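PDB 3P8L: geranyltranstransferase from Enterococcus faecalis, which probably catalyses the magnesium-dependent condensation of isopentenyl diphosphate with geranyl diphosphate to give farnesyl diphosphate and diphosphate. Local coordinates for residues 219-224 with 297-302; 55-60 with 293-298; 209-214 with 278-283; 81-86 with 187-192. All coordinates share one frame; numbering follows the deposited sequence.

Interaction 1: 219-224 with 297-302; sequences GLAFQI and TQLQLR
The C-terminal tail of the helical isoprenoid synthase fold rests here on helix 205-230, through Leu-299 against Ala-221 and Phe-222. Leu-299 lies in this tail, and its side chain carries nearly all of the contact from it. Its CD1 does most of the touching. CD1 lies 3.8 Å from the CB of Ala-221 and also 3.8 Å from the backbone N of Phe-222. It therefore covers the start of the Phe-222 backbone as well as the alanine methyl. The CB of Phe-222 is farther from Leu-299 CD1, at 4.4 Å. The second branch, CD2, comes to the edge of the Phe-222 ring, near the ring plane, and does not lie over a face. CD1 reaches the helix because Leu-299 is extended beyond CB, with CD1 anti to CA (chi2 -178°). No hydrogen bond joins the two segments, and the CA atoms of Phe-222 and Leu-299 approach to 6.7 Å. On the tail side, Gln-300 N bonds to Thr-297 O at 3.1 Å, closing a turn around Leu-299. Phe-222 and Gln-223 open the FQxxDDxxD sequence, the second aspartate-rich region of this family. Arg-225, one turn further on, donates through NH2 to Gln-298 O and weakly through NE to Leu-299 O. It thus ties the tail backbone to the same helix. Helix 259-283 flanks the contact, with Leu-266 and Gln-269 against Ala-221, while Tyr-218 of helix 205-230 also touches Leu-299.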
loop_
_atom_site.group_PDB
_atom_site.type_symbol
_atom_site.label_atom_id
_atom_site.label_comp_id
_atom_site.label_asym_id
_atom_site.label_seq_id
_atom_site.Cartn_x
_atom_site.Cartn_y
_atom_site.Cartn_z
ATOM N N GLY A 219 -7.081 4.032 -22.185
ATOM C CA GLY A 219 -6.982 4.952 -21.041
ATOM C C GLY A 219 -6.977 6.412 -21.439
ATOM O O GLY A 219 -7.553 7.256 -20.748
ATOM N N LEU A 220 -6.329 6.708 -22.566
ATOM C CA LEU A 220 -6.306 8.063 -23.101
ATOM C C LEU A 220 -7.653 8.385 -23.733
ATOM O O LEU A 220 -8.212 9.461 -23.502
ATOM C CB LEU A 220 -5.152 8.227 -24.108
ATOM C CG LEU A 220 -4.616 9.639 -24.411
ATOM C CD1 LEU A 220 -4.092 10.351 -23.161
ATOM C CD2 LEU A 220 -3.522 9.580 -25.470
ATOM N N ALA A 221 -8.198 7.444 -24.504
ATOM C CA ALA A 221 -9.535 7.613 -25.095
ATOM C C ALA A 221 -10.620 7.882 -24.032
ATOM O O ALA A 221 -11.515 8.683 -24.259
ATOM C CB ALA A 221 -9.908 6.409 -25.968
ATOM N N PHE A 222 -10.490 7.228 -22.875
ATOM C CA PHE A 222 -11.402 7.368 -21.732
ATOM C C PHE A 222 -11.395 8.806 -21.224
ATOM O O PHE A 222 -12.455 9.397 -21.013
ATOM C CB PHE A 222 -10.999 6.353 -20.630
ATOM C CG PHE A 222 -11.688 6.543 -19.291
ATOM C CD1 PHE A 222 -13.034 6.203 -19.116
ATOM C CD2 PHE A 222 -10.965 7.005 -18.185
ATOM C CE1 PHE A 222 -13.666 6.360 -17.866
ATOM C CE2 PHE A 222 -11.581 7.164 -16.930
ATOM C CZ PHE A 222 -12.937 6.839 -16.770
ATOM N N GLN A 223 -10.198 9.367 -21.071
ATOM C CA GLN A 223 -10.028 10.733 -20.585
ATOM C C GLN A 223 -10.483 11.793 -21.587
ATOM O O GLN A 223 -11.163 12.748 -21.206
ATOM C CB GLN A 223 -8.580 10.997 -20.193
ATOM C CG GLN A 223 -8.435 12.108 -19.161
ATOM C CD GLN A 223 -8.341 11.569 -17.747
ATOM O OE1 GLN A 223 -9.267 11.715 -16.949
ATOM N NE2 GLN A 223 -7.216 10.931 -17.434
ATOM N N ILE A 224 -10.106 11.625 -22.856
ATOM C CA ILE A 224 -10.528 12.551 -23.912
ATOM C C ILE A 224 -12.059 12.587 -24.033
ATOM O O ILE A 224 -12.641 13.661 -24.171
ATOM C CB ILE A 224 -9.859 12.227 -25.281
ATOM C CG1 ILE A 224 -8.334 12.363 -25.181
ATOM C CG2 ILE A 224 -10.385 13.153 -26.383
ATOM C CD1 ILE A 224 -7.567 11.649 -26.283
ATOM N N THR A 297 -15.646 0.434 -28.517
ATOM C CA THR A 297 -16.915 0.912 -29.097
ATOM C C THR A 297 -17.718 1.799 -28.135
ATOM O O THR A 297 -18.262 2.823 -28.563
ATOM C CB THR A 297 -17.818 -0.273 -29.570
ATOM O OG1 THR A 297 -17.131 -1.046 -30.557
ATOM C CG2 THR A 297 -19.149 0.206 -30.165
ATOM N N GLN A 298 -17.767 1.425 -26.851
ATOM C CA GLN A 298 -18.555 2.170 -25.856
ATOM C C GLN A 298 -18.039 3.600 -25.658
ATOM O O GLN A 298 -18.790 4.475 -25.223
ATOM C CB GLN A 298 -18.611 1.452 -24.496
ATOM C CG GLN A 298 -19.281 0.068 -24.465
ATOM C CD GLN A 298 -20.297 -0.155 -25.571
ATOM O OE1 GLN A 298 -20.703 0.781 -26.259
ATOM N NE2 GLN A 298 -20.705 -1.406 -25.754
ATOM N N LEU A 299 -16.765 3.834 -25.980
ATOM C CA LEU A 299 -16.160 5.170 -25.838
ATOM C C LEU A 299 -16.401 6.136 -27.024
ATOM O O LEU A 299 -16.034 7.309 -26.939
ATOM C CB LEU A 299 -14.659 5.061 -25.544
ATOM C CG LEU A 299 -14.144 4.363 -24.285
ATOM C CD1 LEU A 299 -12.629 4.468 -24.243
ATOM C CD2 LEU A 299 -14.749 4.915 -22.986
ATOM N N GLN A 300 -17.009 5.647 -28.110
ATOM C CA GLN A 300 -17.419 6.490 -29.252
ATOM C C GLN A 300 -18.415 7.585 -28.854
ATOM O O GLN A 300 -19.092 7.478 -27.831
ATOM C CB GLN A 300 -18.069 5.641 -30.353
ATOM C CG GLN A 300 -17.113 4.865 -31.252
ATOM C CD GLN A 300 -17.831 3.945 -32.240
ATOM O OE1 GLN A 300 -19.050 4.015 -32.412
ATOM N NE2 GLN A 300 -17.067 3.075 -32.895
ATOM N N LEU A 301 -18.504 8.634 -29.669
ATOM C CA LEU A 301 -19.526 9.663 -29.478
ATOM C C LEU A 301 -20.632 9.533 -30.520
ATOM O O LEU A 301 -20.358 9.345 -31.710
ATOM C CB LEU A 301 -18.914 11.067 -29.494
ATOM C CG LEU A 301 -18.026 11.440 -28.299
ATOM C CD1 LEU A 301 -17.301 12.752 -28.556
ATOM C CD2 LEU A 301 -18.814 11.509 -26.995
ATOM N N ARG A 302 -21.880 9.623 -30.057
ATOM C CA ARG A 302 -23.059 9.427 -30.906
ATOM C C ARG A 302 -23.969 10.653 -30.907
ATOM O O ARG A 302 -24.195 11.277 -29.869
ATOM C CB ARG A 302 -23.843 8.195 -30.445
ATOM C CG ARG A 302 -24.850 7.659 -31.459
ATOM C CD ARG A 302 -25.008 6.145 -31.346
ATOM N NE ARG A 302 -23.872 5.430 -31.934
ATOM C CZ ARG A 302 -22.873 4.878 -31.244
ATOM N NH1 ARG A 302 -21.891 4.257 -31.884
ATOM N NH2 ARG A 302 -22.849 4.941 -29.919
ATOM O OXT ARG A 302 -24.508 11.043 -31.947
#

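Interaction 2: 55-60 with 293-298; sequences PLLVLT and ANLLTQ
Leu-295 reaches across from helix 293-298 to meet Leu-56, Leu-57 and Thr-60. Its CD1 is the main point of touch. It lies 3.6 Å from Leu-57 CD2, where the two leucine side chains cross obliquely. The same methyl meets Thr-60 tip to tip, with CD1 3.7 Å from Thr-60 CG2. The other branch of Leu-295 has a looser neighbour, as its CD2 is 4.4 Å from Leu-56 CD2. Thr-60 can offer its methyl because CG2 stands anti to its own backbone N, while OG1 turns back along the helix (chi1 -56°). There the hydroxyl donates to Leu-56 O at 2.7 Å. It comes from above the carbonyl plane, 43° out of it. Leu-56 O also accepts the helical bond from Thr-60 N at 2.9 Å. Two donors thus grip one carbonyl oxygen, and the buried hydroxyl is satisfied within its own helix.

The two helices run in roughly opposite directions, at 145°, with short-segment axes 11.8 Å apart. At that spacing Leu-295 does the bridging, and no backbone atoms meet. Helix 53-64 belongs to the helical bundle of the isoprenoid synthase fold and begins in the family's GGKRxRP sequence, which in relatives helps bind isopentenyl diphosphate.

Tyr-218 of helix 205-230 touches both Leu-57 and Leu-295. Behind Leu-57 lie Ile-190 and Ala-193 of helix 175-200. Helix 13-31 adds Ser-14 on Leu-56 and Phe-13 on Thr-60.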
loop_
_atom_site.group_PDB
_atom_site.type_symbol
_atom_site.label_atom_id
_atom_site.label_comp_id
_atom_site.label_asym_id
_atom_site.label_seq_id
_atom_site.Cartn_x
_atom_site.Cartn_y
_atom_site.Cartn_z
ATOM N N PRO A 55 -11.515 -3.444 -12.507
ATOM C CA PRO A 55 -11.765 -4.888 -12.434
ATOM C C PRO A 55 -12.500 -5.430 -13.667
ATOM O O PRO A 55 -12.228 -6.559 -14.081
ATOM C CB PRO A 55 -12.638 -5.040 -11.175
ATOM C CG PRO A 55 -13.201 -3.704 -10.892
ATOM C CD PRO A 55 -12.135 -2.737 -11.364
ATOM N N LEU A 56 -13.399 -4.634 -14.248
ATOM C CA LEU A 56 -14.067 -5.006 -15.491
ATOM C C LEU A 56 -13.059 -5.260 -16.607
ATOM O O LEU A 56 -13.156 -6.273 -17.291
ATOM C CB LEU A 56 -15.154 -4.002 -15.923
ATOM C CG LEU A 56 -16.021 -4.430 -17.123
ATOM C CD1 LEU A 56 -16.661 -5.799 -16.829
ATOM C CD2 LEU A 56 -17.088 -3.402 -17.523
ATOM N N LEU A 57 -12.055 -4.392 -16.734
ATOM C CA LEU A 57 -10.970 -4.600 -17.713
ATOM C C LEU A 57 -10.173 -5.887 -17.495
ATOM O O LEU A 57 -9.939 -6.629 -18.455
ATOM C CB LEU A 57 -10.035 -3.392 -17.748
ATOM C CG LEU A 57 -10.574 -2.163 -18.481
ATOM C CD1 LEU A 57 -9.688 -0.969 -18.144
ATOM C CD2 LEU A 57 -10.641 -2.400 -19.992
ATOM N N VAL A 58 -9.792 -6.159 -16.240
ATOM C CA VAL A 58 -9.099 -7.399 -15.880
ATOM C C VAL A 58 -9.871 -8.617 -16.402
ATOM O O VAL A 58 -9.318 -9.439 -17.131
ATOM C CB VAL A 58 -8.880 -7.555 -14.349
ATOM C CG1 VAL A 58 -8.231 -8.895 -14.030
ATOM C CG2 VAL A 58 -8.003 -6.439 -13.787
ATOM N N LEU A 59 -11.144 -8.693 -16.037
ATOM C CA LEU A 59 -11.994 -9.845 -16.331
ATOM C C LEU A 59 -12.360 -9.970 -17.816
ATOM O O LEU A 59 -12.401 -11.082 -18.367
ATOM C CB LEU A 59 -13.248 -9.811 -15.462
ATOM C CG LEU A 59 -12.972 -9.892 -13.950
ATOM C CD1 LEU A 59 -14.273 -9.970 -13.228
ATOM C CD2 LEU A 59 -12.079 -11.079 -13.542
ATOM N N THR A 60 -12.570 -8.830 -18.466
ATOM C CA THR A 60 -12.866 -8.811 -19.884
ATOM C C THR A 60 -11.665 -9.339 -20.673
ATOM O O THR A 60 -11.836 -10.059 -21.663
ATOM C CB THR A 60 -13.302 -7.404 -20.334
ATOM O OG1 THR A 60 -14.421 -6.986 -19.529
ATOM C CG2 THR A 60 -13.731 -7.393 -21.794
ATOM N N ALA A 293 -12.915 -5.165 -28.062
ATOM C CA ALA A 293 -13.433 -4.220 -29.077
ATOM C C ALA A 293 -14.689 -3.463 -28.652
ATOM O O ALA A 293 -14.815 -2.273 -28.960
ATOM C CB ALA A 293 -13.663 -4.912 -30.427
ATOM N N ASN A 294 -15.607 -4.142 -27.961
ATOM C CA ASN A 294 -16.839 -3.519 -27.463
ATOM C C ASN A 294 -16.559 -2.414 -26.437
ATOM O O ASN A 294 -17.244 -1.398 -26.399
ATOM C CB ASN A 294 -17.782 -4.574 -26.863
ATOM C CG ASN A 294 -18.951 -3.963 -26.120
ATOM O OD1 ASN A 294 -19.863 -3.407 -26.727
ATOM N ND2 ASN A 294 -18.925 -4.058 -24.795
ATOM N N LEU A 295 -15.554 -2.631 -25.591
ATOM C CA LEU A 295 -15.161 -1.598 -24.615
ATOM C C LEU A 295 -14.653 -0.334 -25.311
ATOM O O LEU A 295 -14.945 0.778 -24.882
ATOM C CB LEU A 295 -14.132 -2.133 -23.612
ATOM C CG LEU A 295 -14.653 -3.177 -22.609
ATOM C CD1 LEU A 295 -13.513 -3.720 -21.802
ATOM C CD2 LEU A 295 -15.736 -2.631 -21.686
ATOM N N LEU A 296 -13.919 -0.527 -26.405
ATOM C CA LEU A 296 -13.524 0.563 -27.300
ATOM C C LEU A 296 -14.725 1.240 -27.979
ATOM O O LEU A 296 -14.807 2.470 -27.996
ATOM C CB LEU A 296 -12.570 0.022 -28.357
ATOM C CG LEU A 296 -11.200 0.650 -28.499
ATOM C CD1 LEU A 296 -10.566 0.932 -27.147
ATOM C CD2 LEU A 296 -10.384 -0.337 -29.286
ATOM N N THR A 297 -15.646 0.434 -28.517
ATOM C CA THR A 297 -16.915 0.912 -29.097
ATOM C C THR A 297 -17.718 1.799 -28.135
ATOM O O THR A 297 -18.262 2.823 -28.563
ATOM C CB THR A 297 -17.818 -0.273 -29.570
ATOM O OG1 THR A 297 -17.131 -1.046 -30.557
ATOM C CG2 THR A 297 -19.149 0.206 -30.165
ATOM N N GLN A 298 -17.767 1.425 -26.851
ATOM C CA GLN A 298 -18.555 2.170 -25.856
ATOM C C GLN A 298 -18.039 3.600 -25.658
ATOM O O GLN A 298 -18.790 4.475 -25.223
ATOM C CB GLN A 298 -18.611 1.452 -24.496
ATOM C CG GLN A 298 -19.281 0.068 -24.465
ATOM C CD GLN A 298 -20.297 -0.155 -25.571
ATOM O OE1 GLN A 298 -20.703 0.781 -26.259
ATOM N NE2 GLN A 298 -20.705 -1.406 -25.754
#

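Interaction 3: 209-214 with 278-283; sequences GLLTQF and EKIKAN
Leu-210 and Ile-280 form the centre of an apolar contact between helices 205-230 and 259-283. Their side chains lie alongside each other, pointing opposite ways. Leu-210 CB lies 3.7 Å from Ile-280 CG1, and Leu-210 CD1 is 3.8 Å from that same CG1. The longer arm of the isoleucine thus follows the length of the leucine. Extended at chi2 (166°), Ile-280 carries CD1 onward to Leu-211. There CD1 is 3.8 Å from Leu-211 CD2, and the two chains are nearly perpendicular. Lys-279 adds its aliphatic base, with CB 4.0 Å from Leu-210 CD1. Its chain then bends at chi3 and chi4, and the ammonium end turns off from the contact.

Polar groups take no bond across the contact. Within helix 259-283, Asn-283 ND2 makes a weak bond to Lys-279 O at 2.8 Å, with a bent angle of 126° at the hydrogen.

Phe-65 packs on both Leu-211 and Ile-280. Leu-194 of helix 175-200 also covers Leu-211, and Phe-287 touches Ile-280 just beyond the end of helix 259-283.

The axes of the short segments pass 10.2 Å apart at 160°. This is the near-antiparallel packing of long helices on which the isoprenoid synthase bundle is built.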
loop_
_atom_site.group_PDB
_atom_site.type_symbol
_atom_site.label_atom_id
_atom_site.label_comp_id
_atom_site.label_asym_id
_atom_site.label_seq_id
_atom_site.Cartn_x
_atom_site.Cartn_y
_atom_site.Cartn_z
ATOM N N GLY A 209 2.770 -7.143 -23.971
ATOM C CA GLY A 209 3.199 -5.870 -24.571
ATOM C C GLY A 209 2.177 -5.184 -25.457
ATOM O O GLY A 209 2.050 -3.952 -25.434
ATOM N N LEU A 210 1.456 -5.973 -26.252
ATOM C CA LEU A 210 0.357 -5.458 -27.074
ATOM C C LEU A 210 -0.880 -5.054 -26.235
ATOM O O LEU A 210 -1.512 -4.032 -26.497
ATOM C CB LEU A 210 -0.036 -6.490 -28.135
ATOM C CG LEU A 210 0.917 -6.682 -29.330
ATOM C CD1 LEU A 210 0.340 -7.698 -30.319
ATOM C CD2 LEU A 210 1.204 -5.354 -30.041
ATOM N N LEU A 211 -1.208 -5.862 -25.227
ATOM C CA LEU A 211 -2.294 -5.545 -24.284
ATOM C C LEU A 211 -2.043 -4.210 -23.577
ATOM O O LEU A 211 -2.959 -3.420 -23.380
ATOM C CB LEU A 211 -2.439 -6.670 -23.262
ATOM C CG LEU A 211 -3.015 -7.966 -23.813
ATOM C CD1 LEU A 211 -2.842 -9.091 -22.805
ATOM C CD2 LEU A 211 -4.463 -7.784 -24.206
ATOM N N THR A 212 -0.777 -3.960 -23.252
ATOM C CA THR A 212 -0.321 -2.698 -22.676
ATOM C C THR A 212 -0.581 -1.492 -23.574
ATOM O O THR A 212 -1.012 -0.428 -23.104
ATOM C CB THR A 212 1.171 -2.803 -22.372
ATOM O OG1 THR A 212 1.367 -3.870 -21.446
ATOM C CG2 THR A 212 1.739 -1.491 -21.812
ATOM N N GLN A 213 -0.332 -1.664 -24.865
ATOM C CA GLN A 213 -0.570 -0.617 -25.845
ATOM C C GLN A 213 -2.053 -0.353 -25.971
ATOM O O GLN A 213 -2.484 0.811 -26.062
ATOM C CB GLN A 213 0.007 -1.010 -27.213
ATOM C CG GLN A 213 1.524 -0.888 -27.327
ATOM C CD GLN A 213 2.045 -1.340 -28.691
ATOM O OE1 GLN A 213 1.630 -0.824 -29.732
ATOM N NE2 GLN A 213 2.954 -2.306 -28.686
ATOM N N PHE A 214 -2.836 -1.429 -25.996
ATOM C CA PHE A 214 -4.293 -1.299 -25.966
ATOM C C PHE A 214 -4.759 -0.455 -24.772
ATOM O O PHE A 214 -5.575 0.450 -24.936
ATOM C CB PHE A 214 -4.976 -2.669 -25.909
ATOM C CG PHE A 214 -6.469 -2.585 -25.795
ATOM C CD1 PHE A 214 -7.255 -2.418 -26.928
ATOM C CD2 PHE A 214 -7.094 -2.653 -24.549
ATOM C CE1 PHE A 214 -8.649 -2.338 -26.825
ATOM C CE2 PHE A 214 -8.475 -2.563 -24.433
ATOM C CZ PHE A 214 -9.262 -2.416 -25.582
ATOM N N GLU A 278 -6.381 -6.106 -33.602
ATOM C CA GLU A 278 -6.079 -6.788 -34.863
ATOM C C GLU A 278 -4.751 -7.549 -34.771
ATOM O O GLU A 278 -4.711 -8.750 -35.058
ATOM C CB GLU A 278 -6.070 -5.787 -36.025
ATOM C CG GLU A 278 -5.784 -6.401 -37.394
ATOM C CD GLU A 278 -6.637 -7.628 -37.677
ATOM O OE1 GLU A 278 -6.067 -8.739 -37.767
ATOM O OE2 GLU A 278 -7.876 -7.484 -37.785
ATOM N N LYS A 279 -3.690 -6.864 -34.324
ATOM C CA LYS A 279 -2.376 -7.496 -34.136
ATOM C C LYS A 279 -2.400 -8.658 -33.147
ATOM O O LYS A 279 -1.702 -9.652 -33.355
ATOM C CB LYS A 279 -1.293 -6.484 -33.731
ATOM C CG LYS A 279 -0.920 -5.471 -34.804
ATOM C CD LYS A 279 0.343 -4.700 -34.423
ATOM C CE LYS A 279 0.179 -3.206 -34.677
ATOM N NZ LYS A 279 0.026 -2.872 -36.124
ATOM N N ILE A 280 -3.200 -8.541 -32.084
ATOM C CA ILE A 280 -3.363 -9.638 -31.110
ATOM C C ILE A 280 -4.103 -10.834 -31.721
ATOM O O ILE A 280 -3.729 -11.996 -31.493
ATOM C CB ILE A 280 -4.089 -9.177 -29.791
ATOM C CG1 ILE A 280 -3.264 -8.116 -29.056
ATOM C CG2 ILE A 280 -4.338 -10.354 -28.863
ATOM C CD1 ILE A 280 -4.024 -7.365 -27.942
ATOM N N LYS A 281 -5.152 -10.540 -32.488
ATOM C CA LYS A 281 -5.941 -11.566 -33.186
ATOM C C LYS A 281 -5.063 -12.397 -34.141
ATOM O O LYS A 281 -5.230 -13.617 -34.232
ATOM C CB LYS A 281 -7.138 -10.919 -33.916
ATOM C CG LYS A 281 -8.102 -11.868 -34.642
ATOM C CD LYS A 281 -8.722 -12.930 -33.731
ATOM C CE LYS A 281 -9.895 -13.621 -34.422
ATOM N NZ LYS A 281 -10.539 -14.650 -33.554
ATOM N N ALA A 282 -4.119 -11.735 -34.813
ATOM C CA ALA A 282 -3.138 -12.407 -35.673
ATOM C C ALA A 282 -2.184 -13.310 -34.883
ATOM O O ALA A 282 -1.840 -14.401 -35.337
ATOM C CB ALA A 282 -2.351 -11.383 -36.483
ATOM N N ASN A 283 -1.781 -12.855 -33.698
ATOM C CA ASN A 283 -0.835 -13.584 -32.849
ATOM C C ASN A 283 -1.462 -14.708 -32.021
ATOM O O ASN A 283 -0.761 -15.623 -31.587
ATOM C CB ASN A 283 -0.108 -12.618 -31.903
ATOM C CG ASN A 283 1.026 -11.857 -32.577
ATOM O OD1 ASN A 283 2.176 -11.938 -32.143
ATOM N ND2 ASN A 283 0.708 -11.105 -33.629
#

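Interaction 4: 81-86 with 187-192; sequences EMIHTY and GALIEF
Glu-81 O, gripped by two donors from Thr-85, lies in the helical turn that presents Ile-83 and His-84 to Leu-189. Thr-85 OG1 donates to Glu-81 O at 2.7 Å, tilted 34° from the carbonyl plane. Thr-85 N reaches the same oxygen at 2.9 Å from the opposite face. The buried threonine hydroxyl is thus satisfied inside helix 71-92.

Across to helix 175-200 the contact is apolar and small. Ile-83 CG2 points into the fork of Leu-189, lying 3.9 Å from Leu-189 CD1 and likewise 3.9 Å from Leu-189 CD2. CG2 faces Leu-189 because it stands anti to the backbone N, while CG1 lies beside that N (chi1 -67°). Leu-125 and Ala-128 of helix 114-133 also pack on Ile-83. Leu-189 CD1 also comes within 4.4 Å of the backbone N of His-84, the residue after Ile-83.

Glu-81 OE2 makes a salt bridge with Arg-52. Next to the contact, Tyr-86 packs on Asp-122 of the second subunit. Helix 71-92 runs on into the DDxxxxD sequence, the first aspartate-rich motif of the family, which in relatives binds magnesium.

No hydrogen bond or charge pair joins the two segments. Helices 71-92 and 175-200 are held together here by contacts between methyl groups, while the polar bonds stay within a helix or go to other parts.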
loop_
_atom_site.group_PDB
_atom_site.type_symbol
_atom_site.label_atom_id
_atom_site.label_comp_id
_atom_site.label_asym_id
_atom_site.label_seq_id
_atom_site.Cartn_x
_atom_site.Cartn_y
_atom_site.Cartn_z
ATOM N N GLU A 81 -9.363 -2.804 -7.701
ATOM C CA GLU A 81 -10.466 -1.924 -7.347
ATOM C C GLU A 81 -10.312 -1.312 -5.932
ATOM O O GLU A 81 -10.766 -0.183 -5.703
ATOM C CB GLU A 81 -11.814 -2.614 -7.542
ATOM C CG GLU A 81 -13.030 -1.697 -7.399
ATOM C CD GLU A 81 -13.116 -0.562 -8.445
ATOM O OE1 GLU A 81 -12.235 -0.382 -9.333
ATOM O OE2 GLU A 81 -14.106 0.167 -8.363
ATOM N N MET A 82 -9.630 -2.028 -5.034
ATOM C CA MET A 82 -9.246 -1.527 -3.706
ATOM C C MET A 82 -8.281 -0.340 -3.795
ATOM O O MET A 82 -8.457 0.655 -3.065
ATOM C CB MET A 82 -8.722 -2.648 -2.778
ATOM C CG MET A 82 -9.821 -3.716 -2.357
ATOM S SD MET A 82 -9.144 -5.181 -1.499
ATOM C CE MET A 82 -8.671 -4.461 0.075
ATOM N N ILE A 83 -7.296 -0.439 -4.698
ATOM C CA ILE A 83 -6.354 0.636 -4.976
ATOM C C ILE A 83 -7.121 1.847 -5.500
ATOM O O ILE A 83 -6.941 2.969 -5.005
ATOM C CB ILE A 83 -5.258 0.234 -6.021
ATOM C CG1 ILE A 83 -4.317 -0.840 -5.486
ATOM C CG2 ILE A 83 -4.487 1.464 -6.505
ATOM C CD1 ILE A 83 -3.322 -0.374 -4.451
ATOM N N HIS A 84 -7.952 1.616 -6.518
ATOM C CA HIS A 84 -8.787 2.655 -7.075
ATOM C C HIS A 84 -9.661 3.378 -6.014
ATOM O O HIS A 84 -9.684 4.594 -5.988
ATOM C CB HIS A 84 -9.687 2.096 -8.148
ATOM C CG HIS A 84 -10.534 3.142 -8.783
ATOM N ND1 HIS A 84 -9.995 4.262 -9.374
ATOM C CD2 HIS A 84 -11.875 3.256 -8.904
ATOM C CE1 HIS A 84 -10.969 5.016 -9.849
ATOM N NE2 HIS A 84 -12.117 4.424 -9.587
ATOM N N THR A 85 -10.352 2.603 -5.173
ATOM C CA THR A 85 -11.213 3.112 -4.089
ATOM C C THR A 85 -10.395 3.922 -3.080
ATOM O O THR A 85 -10.826 4.991 -2.655
ATOM C CB THR A 85 -11.946 1.953 -3.327
ATOM O OG1 THR A 85 -12.650 1.127 -4.260
ATOM C CG2 THR A 85 -12.941 2.493 -2.272
ATOM N N TYR A 86 -9.216 3.420 -2.698
ATOM C CA TYR A 86 -8.348 4.174 -1.802
ATOM C C TYR A 86 -8.003 5.521 -2.435
ATOM O O TYR A 86 -8.114 6.548 -1.766
ATOM C CB TYR A 86 -7.081 3.389 -1.337
ATOM C CG TYR A 86 -5.757 4.000 -1.759
ATOM C CD1 TYR A 86 -5.283 5.164 -1.165
ATOM C CD2 TYR A 86 -4.973 3.420 -2.760
ATOM C CE1 TYR A 86 -4.093 5.766 -1.573
ATOM C CE2 TYR A 86 -3.766 4.003 -3.162
ATOM C CZ TYR A 86 -3.342 5.193 -2.570
ATOM O OH TYR A 86 -2.150 5.786 -2.920
ATOM N N GLY A 187 -3.582 6.342 -16.613
ATOM C CA GLY A 187 -3.088 5.314 -17.529
ATOM C C GLY A 187 -2.480 4.113 -16.841
ATOM O O GLY A 187 -2.697 2.977 -17.269
ATOM N N ALA A 188 -1.752 4.363 -15.754
ATOM C CA ALA A 188 -0.943 3.333 -15.110
ATOM C C ALA A 188 -1.749 2.153 -14.564
ATOM O O ALA A 188 -1.348 1.011 -14.782
ATOM C CB ALA A 188 -0.031 3.931 -14.030
ATOM N N LEU A 189 -2.871 2.423 -13.885
ATOM C CA LEU A 189 -3.733 1.349 -13.346
ATOM C C LEU A 189 -4.526 0.644 -14.458
ATOM O O LEU A 189 -4.857 -0.528 -14.331
ATOM C CB LEU A 189 -4.730 1.880 -12.286
ATOM C CG LEU A 189 -4.313 2.396 -10.901
ATOM C CD1 LEU A 189 -5.563 2.629 -10.033
ATOM C CD2 LEU A 189 -3.359 1.441 -10.189
ATOM N N ILE A 190 -4.867 1.390 -15.503
ATOM C CA ILE A 190 -5.534 0.836 -16.701
ATOM C C ILE A 190 -4.561 -0.138 -17.357
ATOM O O ILE A 190 -4.957 -1.260 -17.709
ATOM C CB ILE A 190 -5.993 1.932 -17.704
ATOM C CG1 ILE A 190 -6.971 2.921 -17.047
ATOM C CG2 ILE A 190 -6.641 1.313 -18.976
ATOM C CD1 ILE A 190 -8.207 2.305 -16.473
ATOM N N GLU A 191 -3.293 0.288 -17.476
ATOM C CA GLU A 191 -2.246 -0.577 -18.018
ATOM C C GLU A 191 -2.067 -1.828 -17.167
ATOM O O GLU A 191 -2.001 -2.944 -17.715
ATOM C CB GLU A 191 -0.932 0.190 -18.230
ATOM C CG GLU A 191 -0.913 1.006 -19.525
ATOM C CD GLU A 191 0.065 2.166 -19.488
ATOM O OE1 GLU A 191 0.735 2.340 -18.449
ATOM O OE2 GLU A 191 0.157 2.907 -20.491
ATOM N N PHE A 192 -2.041 -1.661 -15.837
ATOM C CA PHE A 192 -2.004 -2.823 -14.953
ATOM C C PHE A 192 -3.167 -3.774 -15.231
ATOM O O PHE A 192 -2.969 -4.989 -15.244
ATOM C CB PHE A 192 -2.010 -2.455 -13.453
ATOM C CG PHE A 192 -2.078 -3.664 -12.558
ATOM C CD1 PHE A 192 -0.918 -4.363 -12.241
ATOM C CD2 PHE A 192 -3.306 -4.152 -12.091
ATOM C CE1 PHE A 192 -0.974 -5.488 -11.433
ATOM C CE2 PHE A 192 -3.369 -5.290 -11.312
ATOM C CZ PHE A 192 -2.190 -5.961 -10.978
#

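In the fold
Helix 205-230 is common to interactions 1 and 3, whose centres are about 19 Å apart. Interactions 1 and 2 share helix 289-298, and their centres are about 12 Å apart. Interaction 2 touches interaction 3 where Leu-296 CD2 lies 3.6 Å from Phe-214 CE1. Interaction 4 is the most central, about 4 Å from the chain centre. Its Ile-190 CG2 packs on interaction 2, 3.9 Å from Leu-57 CD1, and on Gly-219 of interaction 1. Helices 71-92 and 205-230 carry the family's two aspartate-rich sequences, so interactions 1, 3 and 4 each use a helix expected to frame the magnesium-dependent active site, with interaction 1 beginning the second sequence.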